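PDB 4JGA: 3-oxoacyl-[acyl-carrier-protein] synthase 2 from Rickettsia rickettsii, which probably catalyses the condensation of acyl chains with malonyl-acyl carrier protein, the chain-elongating step of bacterial fatty acid synthesis. Local coordinates for residues Met91-Phe94 with Ile95-Val99; Ala184-Thr187 with Gly188-Ile192; Gly366-Gly369 with Ser370-Ile374. All coordinates share one frame; numbering follows the deposited sequence.

Running from the N terminus, the three contacts follow one another in series, none nested in or crossing another, and each joins neighbouring turns where a helix begins rather than closing a long loop. Contact 1 starts helix 93-109, contact 2 helix 187-200 and contact 3 helix 368-382. The first two belong to the N-terminal family region of the ketoacyl synthase, the third to the C-terminal one. Contacts 2 and 3 have centres about 7 Å apart and pack together, T187 CB lying 3.5 Å from G366 O, so the two halves of this thiolase-type fold meet there. Contact 1 stands aside, its centre about 17 Å from that of contact 2.

Contact 1: Met91-Phe94 with Ile95-Val99; sequences MDKF and IHYGV
The N-cap and first turn of helix 93-109 bring D92 against I95 and H96, and M91 against I95. D92 is the capping residue. Its carboxylate reaches forward to the backbone N-H of F94, with OD2 accepting from F94 N at 3.0 Å along a nearly straight line (176° at the hydrogen), while OD1 takes the N-H of M135. Aspartate suits the place because its short side chain can reach an amide that the helix cannot serve from an earlier turn. The carbonyl of D92 is used twice: I95 N lies 2.8 Å from D92 O but well above the carbonyl plane, whereas H96 N, at 3.3 Å from the same oxygen, comes in the plane on a lone pair. H96 N to D92 O is the first i to i+4 bond, and Y97 N continues the pattern by donating to K93 O at 2.9 Å.

On one flank of the helix start the apolar side chains close up. F94 holds CG between its backbone N and carbonyl carbon (chi1 87°), which folds the ring back beside I95, whose CG1 stands over one ring face, 3.6 Å from the centroid. I95 also meets M91: the methionine chain, bent at chi2 and chi3, brings CE to 3.6 Å from I95 CD1. Helix 163-172 covers this pair through L167, and M292 of the second subunit packs on M91.

The other flank is more polar. K93 CA stands over one face of the H96 ring, toward its rim, a CH-pi contact. The lysine chain, bent at chi3 and chi4, runs beside the Y97 phenol, and one water joins their ends, 3.1 Å from K93 NZ and 2.8 Å from Y97 OH.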
loop_
_atom_site.group_PDB
_atom_site.type_symbol
_atom_site.label_atom_id
_atom_site.label_comp_id
_atom_site.label_asym_id
_atom_site.label_seq_id
_atom_site.Cartn_x
_atom_site.Cartn_y
_atom_site.Cartn_z
ATOM N N MET A 91 -11.521 8.047 -13.305
ATOM C CA MET A 91 -10.649 7.182 -12.521
ATOM C C MET A 91 -10.413 5.858 -13.235
ATOM O O MET A 91 -11.184 5.477 -14.112
ATOM C CB MET A 91 -11.272 6.925 -11.142
ATOM C CG MET A 91 -11.723 8.192 -10.387
ATOM S SD MET A 91 -10.432 9.415 -10.096
ATOM C CE MET A 91 -9.615 8.719 -8.731
ATOM N N ASP A 92 -9.324 5.174 -12.878
ATOM C CA ASP A 92 -9.062 3.842 -13.383
ATOM C C ASP A 92 -10.185 2.879 -12.936
ATOM O O ASP A 92 -10.789 3.036 -11.864
ATOM C CB ASP A 92 -7.720 3.316 -12.883
ATOM C CG ASP A 92 -7.276 2.060 -13.614
ATOM O OD1 ASP A 92 -6.718 2.216 -14.740
ATOM O OD2 ASP A 92 -7.537 0.929 -13.107
ATOM N N LYS A 93 -10.440 1.886 -13.763
ATOM C CA LYS A 93 -11.429 0.860 -13.464
ATOM C C LYS A 93 -11.239 0.142 -12.145
ATOM O O LYS A 93 -12.227 -0.261 -11.563
ATOM C CB LYS A 93 -11.486 -0.181 -14.580
ATOM C CG LYS A 93 -12.275 0.325 -15.760
ATOM C CD LYS A 93 -11.835 -0.320 -17.049
ATOM C CE LYS A 93 -12.252 -1.756 -17.146
ATOM N NZ LYS A 93 -13.256 -1.820 -18.234
ATOM N N PHE A 94 -10.001 -0.019 -11.653
ATOM C CA PHE A 94 -9.841 -0.635 -10.330
ATOM C C PHE A 94 -10.606 0.182 -9.307
ATOM O O PHE A 94 -11.213 -0.383 -8.414
ATOM C CB PHE A 94 -8.389 -0.906 -9.901
ATOM C CG PHE A 94 -7.708 0.250 -9.212
ATOM C CD1 PHE A 94 -7.065 1.229 -9.955
ATOM C CD2 PHE A 94 -7.681 0.339 -7.827
ATOM C CE1 PHE A 94 -6.449 2.303 -9.343
ATOM C CE2 PHE A 94 -7.082 1.409 -7.214
ATOM C CZ PHE A 94 -6.448 2.386 -7.967
ATOM N N ILE A 95 -10.644 1.494 -9.485
ATOM C CA ILE A 95 -11.379 2.372 -8.582
ATOM C C ILE A 95 -12.906 2.219 -8.800
ATOM O O ILE A 95 -13.664 2.206 -7.832
ATOM C CB ILE A 95 -10.910 3.834 -8.697
ATOM C CG1 ILE A 95 -9.493 3.931 -8.114
ATOM C CG2 ILE A 95 -11.884 4.754 -7.983
ATOM C CD1 ILE A 95 -8.742 5.216 -8.409
ATOM N N HIS A 96 -13.340 2.058 -10.051
ATOM C CA HIS A 96 -14.745 1.847 -10.327
ATOM C C HIS A 96 -15.212 0.573 -9.598
ATOM O O HIS A 96 -16.235 0.584 -8.942
ATOM C CB HIS A 96 -15.040 1.647 -11.797
ATOM C CG HIS A 96 -14.664 2.792 -12.686
ATOM N ND1 HIS A 96 -14.738 2.695 -14.060
ATOM C CD2 HIS A 96 -14.146 4.008 -12.424
ATOM C CE1 HIS A 96 -14.329 3.829 -14.603
ATOM N NE2 HIS A 96 -13.956 4.637 -13.632
ATOM N N TYR A 97 -14.468 -0.509 -9.748
ATOM C CA TYR A 97 -14.845 -1.765 -9.141
ATOM C C TYR A 97 -14.828 -1.658 -7.607
ATOM O O TYR A 97 -15.735 -2.142 -6.938
ATOM C CB TYR A 97 -13.920 -2.895 -9.578
ATOM C CG TYR A 97 -13.873 -3.172 -11.063
ATOM C CD1 TYR A 97 -14.942 -2.845 -11.920
ATOM C CD2 TYR A 97 -12.755 -3.776 -11.627
ATOM C CE1 TYR A 97 -14.887 -3.133 -13.283
ATOM C CE2 TYR A 97 -12.701 -4.072 -12.978
ATOM C CZ TYR A 97 -13.746 -3.734 -13.805
ATOM O OH TYR A 97 -13.649 -4.046 -15.132
ATOM N N GLY A 98 -13.796 -1.016 -7.078
ATOM C CA GLY A 98 -13.611 -0.821 -5.630
ATOM C C GLY A 98 -14.753 -0.003 -5.035
ATOM O O GLY A 98 -15.306 -0.364 -4.010
ATOM N N VAL A 99 -15.104 1.087 -5.674
ATOM C CA VAL A 99 -16.169 1.947 -5.178
ATOM C C VAL A 99 -17.504 1.203 -5.232
ATOM O O VAL A 99 -18.296 1.306 -4.312
ATOM C CB VAL A 99 -16.232 3.269 -5.950
ATOM C CG1 VAL A 99 -17.443 4.095 -5.526
ATOM C CG2 VAL A 99 -14.972 4.096 -5.693
HETATM O O HOH W 1 -15.601 -3.473 -17.028
#

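Contact 2: Ala184-Thr187 with Gly188-Ile192; sequences ACST and GAHAI
S186 and H190 meet at the start of helix 187-200, whose preceding turn carries C185, consistent with the nucleophile elbow of thiolase-fold condensing enzymes. The tight part is the turn itself. S186 O receives H190 N at 3.0 Å, almost straight, and a weak bond from A189 N; T187 O takes A191 N at 2.9 Å. Beside them S186 CB lies 3.5 Å from H190 ND1, so the imidazole rests against the serine methylene. Its polar atoms look elsewhere, ND1 to T183 OG1 and NE2 to S285 OG, which fixes the rotation of the ring. T187, with OG1 beside its own backbone N (chi1 -67°), turns that hydroxyl back to donate to A184 O at 2.7 Å and grip the turn before the helix.

The looser, less direct link runs through a water, which donates to C185 O at 2.8 Å and accepts from G188 N at a longer 3.3 Å. A184 and C185 make no contact with 188-192; C185 instead touches H326 and H363, as in a Cys-His-His site. Small A189 lets the helix lie close on strand 425-432 at A427 and L429, while I192 reaches strand 257-265 and S370 of helix 368-382.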
loop_
_atom_site.group_PDB
_atom_site.type_symbol
_atom_site.label_atom_id
_atom_site.label_comp_id
_atom_site.label_asym_id
_atom_site.label_seq_id
_atom_site.Cartn_x
_atom_site.Cartn_y
_atom_site.Cartn_z
ATOM N N ALA A 184 0.738 -7.221 -3.557
ATOM C CA ALA A 184 0.553 -8.053 -4.700
ATOM C C ALA A 184 -0.680 -8.954 -4.536
ATOM O O ALA A 184 -1.734 -8.483 -4.182
ATOM C CB ALA A 184 1.830 -8.855 -4.939
ATOM N N CYS A 185 -0.537 -10.259 -4.744
ATOM C CA CYS A 185 -1.664 -11.183 -4.656
ATOM C C CYS A 185 -2.177 -11.469 -3.239
ATOM O O CYS A 185 -3.184 -12.182 -3.074
ATOM C CB CYS A 185 -1.346 -12.465 -5.450
ATOM S SG CYS A 185 -1.295 -11.999 -7.204
ATOM N N SER A 186 -1.537 -10.897 -2.225
ATOM C CA SER A 186 -2.030 -11.010 -0.863
ATOM C C SER A 186 -2.790 -9.745 -0.379
ATOM O O SER A 186 -3.334 -9.707 0.754
ATOM C CB SER A 186 -0.874 -11.250 0.085
ATOM O OG SER A 186 -0.188 -12.462 -0.157
ATOM N N THR A 187 -2.839 -8.727 -1.231
ATOM C CA THR A 187 -3.355 -7.397 -0.870
ATOM C C THR A 187 -4.677 -7.407 -0.088
ATOM O O THR A 187 -4.770 -6.762 0.955
ATOM C CB THR A 187 -3.512 -6.531 -2.125
ATOM O OG1 THR A 187 -2.208 -6.243 -2.660
ATOM C CG2 THR A 187 -4.239 -5.228 -1.844
ATOM N N GLY A 188 -5.691 -8.092 -0.613
ATOM C CA GLY A 188 -7.032 -8.038 -0.056
ATOM C C GLY A 188 -7.114 -8.651 1.318
ATOM O O GLY A 188 -7.916 -8.218 2.156
ATOM N N ALA A 189 -6.251 -9.628 1.558
ATOM C CA ALA A 189 -6.136 -10.269 2.873
ATOM C C ALA A 189 -5.401 -9.394 3.889
ATOM O O ALA A 189 -5.857 -9.226 5.029
ATOM C CB ALA A 189 -5.457 -11.611 2.746
ATOM N N HIS A 190 -4.254 -8.831 3.492
ATOM C CA HIS A 190 -3.554 -7.894 4.380
ATOM C C HIS A 190 -4.426 -6.697 4.705
ATOM O O HIS A 190 -4.478 -6.267 5.844
ATOM C CB HIS A 190 -2.263 -7.385 3.785
ATOM C CG HIS A 190 -1.137 -8.354 3.853
ATOM N ND1 HIS A 190 -0.605 -8.921 2.726
ATOM C CD2 HIS A 190 -0.447 -8.870 4.900
ATOM C CE1 HIS A 190 0.381 -9.726 3.066
ATOM N NE2 HIS A 190 0.488 -9.724 4.375
ATOM N N ALA A 191 -5.167 -6.175 3.732
ATOM C CA ALA A 191 -6.056 -5.024 4.011
ATOM C C ALA A 191 -7.050 -5.333 5.134
ATOM O O ALA A 191 -7.229 -4.559 6.062
ATOM C CB ALA A 191 -6.811 -4.624 2.746
ATOM N N ILE A 192 -7.719 -6.476 5.011
ATOM C CA ILE A 192 -8.719 -6.914 5.990
ATOM C C ILE A 192 -8.073 -7.221 7.336
ATOM O O ILE A 192 -8.561 -6.786 8.377
ATOM C CB ILE A 192 -9.522 -8.103 5.431
ATOM C CG1 ILE A 192 -10.442 -7.597 4.315
ATOM C CG2 ILE A 192 -10.393 -8.731 6.507
ATOM C CD1 ILE A 192 -11.046 -8.694 3.466
HETATM O O HOH W 2 -5.417 -10.559 -2.774
#

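Contact 3: Gly366-Gly369 with Ser370-Ile374. With K (potassium ion), chain C.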
loop_
_atom_site.group_PDB
_atom_site.type_symbol
_atom_site.label_atom_id
_atom_site.label_comp_id
_atom_site.label_asym_id
_atom_site.label_seq_id
_atom_site.Cartn_x
_atom_site.Cartn_y
_atom_site.Cartn_z
ATOM N N GLY A 366 -4.717 -8.528 -6.435
ATOM C CA GLY A 366 -4.928 -7.821 -5.158
ATOM C C GLY A 366 -6.355 -7.914 -4.598
ATOM O O GLY A 366 -6.601 -7.608 -3.411
ATOM N N ALA A 367 -7.315 -8.261 -5.445
ATOM C CA ALA A 367 -8.695 -8.406 -4.976
ATOM C C ALA A 367 -8.992 -9.831 -4.565
ATOM O O ALA A 367 -10.048 -10.103 -3.964
ATOM C CB ALA A 367 -9.695 -7.952 -6.049
ATOM N N ALA A 368 -8.075 -10.756 -4.851
ATOM C CA ALA A 368 -8.361 -12.157 -4.581
ATOM C C ALA A 368 -8.663 -12.419 -3.125
ATOM O O ALA A 368 -9.627 -13.104 -2.779
ATOM C CB ALA A 368 -7.205 -13.023 -5.026
ATOM N N GLY A 369 -7.799 -11.893 -2.255
ATOM C CA GLY A 369 -7.896 -12.204 -0.844
ATOM C C GLY A 369 -9.162 -11.705 -0.195
ATOM O O GLY A 369 -9.650 -12.322 0.761
ATOM N N SER A 370 -9.682 -10.566 -0.660
ATOM C CA SER A 370 -10.853 -9.994 -0.037
ATOM C C SER A 370 -12.137 -10.602 -0.590
ATOM O O SER A 370 -13.081 -10.888 0.157
ATOM C CB SER A 370 -10.848 -8.475 -0.205
ATOM O OG SER A 370 -10.744 -8.093 -1.558
ATOM N N VAL A 371 -12.162 -10.832 -1.897
ATOM C CA VAL A 371 -13.215 -11.618 -2.506
ATOM C C VAL A 371 -13.340 -12.990 -1.812
ATOM O O VAL A 371 -14.436 -13.466 -1.481
ATOM C CB VAL A 371 -12.963 -11.748 -4.034
ATOM C CG1 VAL A 371 -13.887 -12.759 -4.662
ATOM C CG2 VAL A 371 -13.192 -10.401 -4.726
ATOM N N GLU A 372 -12.209 -13.648 -1.603
ATOM C CA GLU A 372 -12.225 -14.976 -1.029
ATOM C C GLU A 372 -12.587 -14.974 0.475
ATOM O O GLU A 372 -13.192 -15.934 0.980
ATOM C CB GLU A 372 -10.881 -15.638 -1.279
ATOM C CG GLU A 372 -10.755 -16.084 -2.730
ATOM C CD GLU A 372 -9.317 -16.190 -3.235
ATOM O OE1 GLU A 372 -8.393 -16.317 -2.382
ATOM O OE2 GLU A 372 -9.129 -16.171 -4.491
ATOM N N PHE A 373 -12.214 -13.909 1.166
ATOM C CA PHE A 373 -12.654 -13.666 2.535
ATOM C C PHE A 373 -14.186 -13.592 2.617
ATOM O O PHE A 373 -14.804 -14.141 3.518
ATOM C CB PHE A 373 -12.026 -12.377 3.061
ATOM C CG PHE A 373 -12.444 -12.007 4.466
ATOM C CD1 PHE A 373 -13.553 -11.225 4.683
ATOM C CD2 PHE A 373 -11.716 -12.457 5.565
ATOM C CE1 PHE A 373 -13.954 -10.867 5.962
ATOM C CE2 PHE A 373 -12.101 -12.105 6.848
ATOM C CZ PHE A 373 -13.225 -11.303 7.056
ATOM N N ILE A 374 -14.787 -12.886 1.662
ATOM C CA ILE A 374 -16.239 -12.826 1.551
ATOM C C ILE A 374 -16.864 -14.203 1.288
ATOM O O ILE A 374 -17.832 -14.604 1.979
ATOM C CB ILE A 374 -16.634 -11.788 0.503
ATOM C CG1 ILE A 374 -16.289 -10.385 1.036
ATOM C CG2 ILE A 374 -18.115 -11.885 0.173
ATOM C CD1 ILE A 374 -16.300 -9.254 0.020
HETATM K K K C . -8.170 -17.782 -0.199
#
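The carboxylate of E372 lies flat against the carbonyl oxygen of A368: A368 O stands over one face, 3.1 Å from E372 CD, and A368 CB covers the OE2 end of the same face. The potassium ion approaches from the other side of the plane, tilted out of it, and is bound by E372 OE1 at 2.6 Å. I192 CD1 packs at the CB end of the second flat group, the F373 ring, 3.7 Å from F373 CG; that CG is anti to the backbone N (chi1 178°), which carries the ring outward from the turn toward I20, L429 and I431.

Backbone bonds of the opening turn run alongside. V371 N donates to A367 O at 3.0 Å, E372 N to A368 O at 2.9 Å, and F373 N to G369 O at 3.0 Å. The small residues of 366-369 are consistent with a close fit: G366 O lies against T187 CB of helix 187-200, and A368 packs on H363. S370 OG, 3.2 Å from A367 O, has its firm partner in G259 O.

N324, A325, S417 and N418 also bind the potassium ion, while E372 OE2 forms a salt bridge with K358. One buried carboxylate thus divides its oxygens between a metal and a lysine, and these two positive charges probably offset the closeness of its negative charge to the acceptor A368 O.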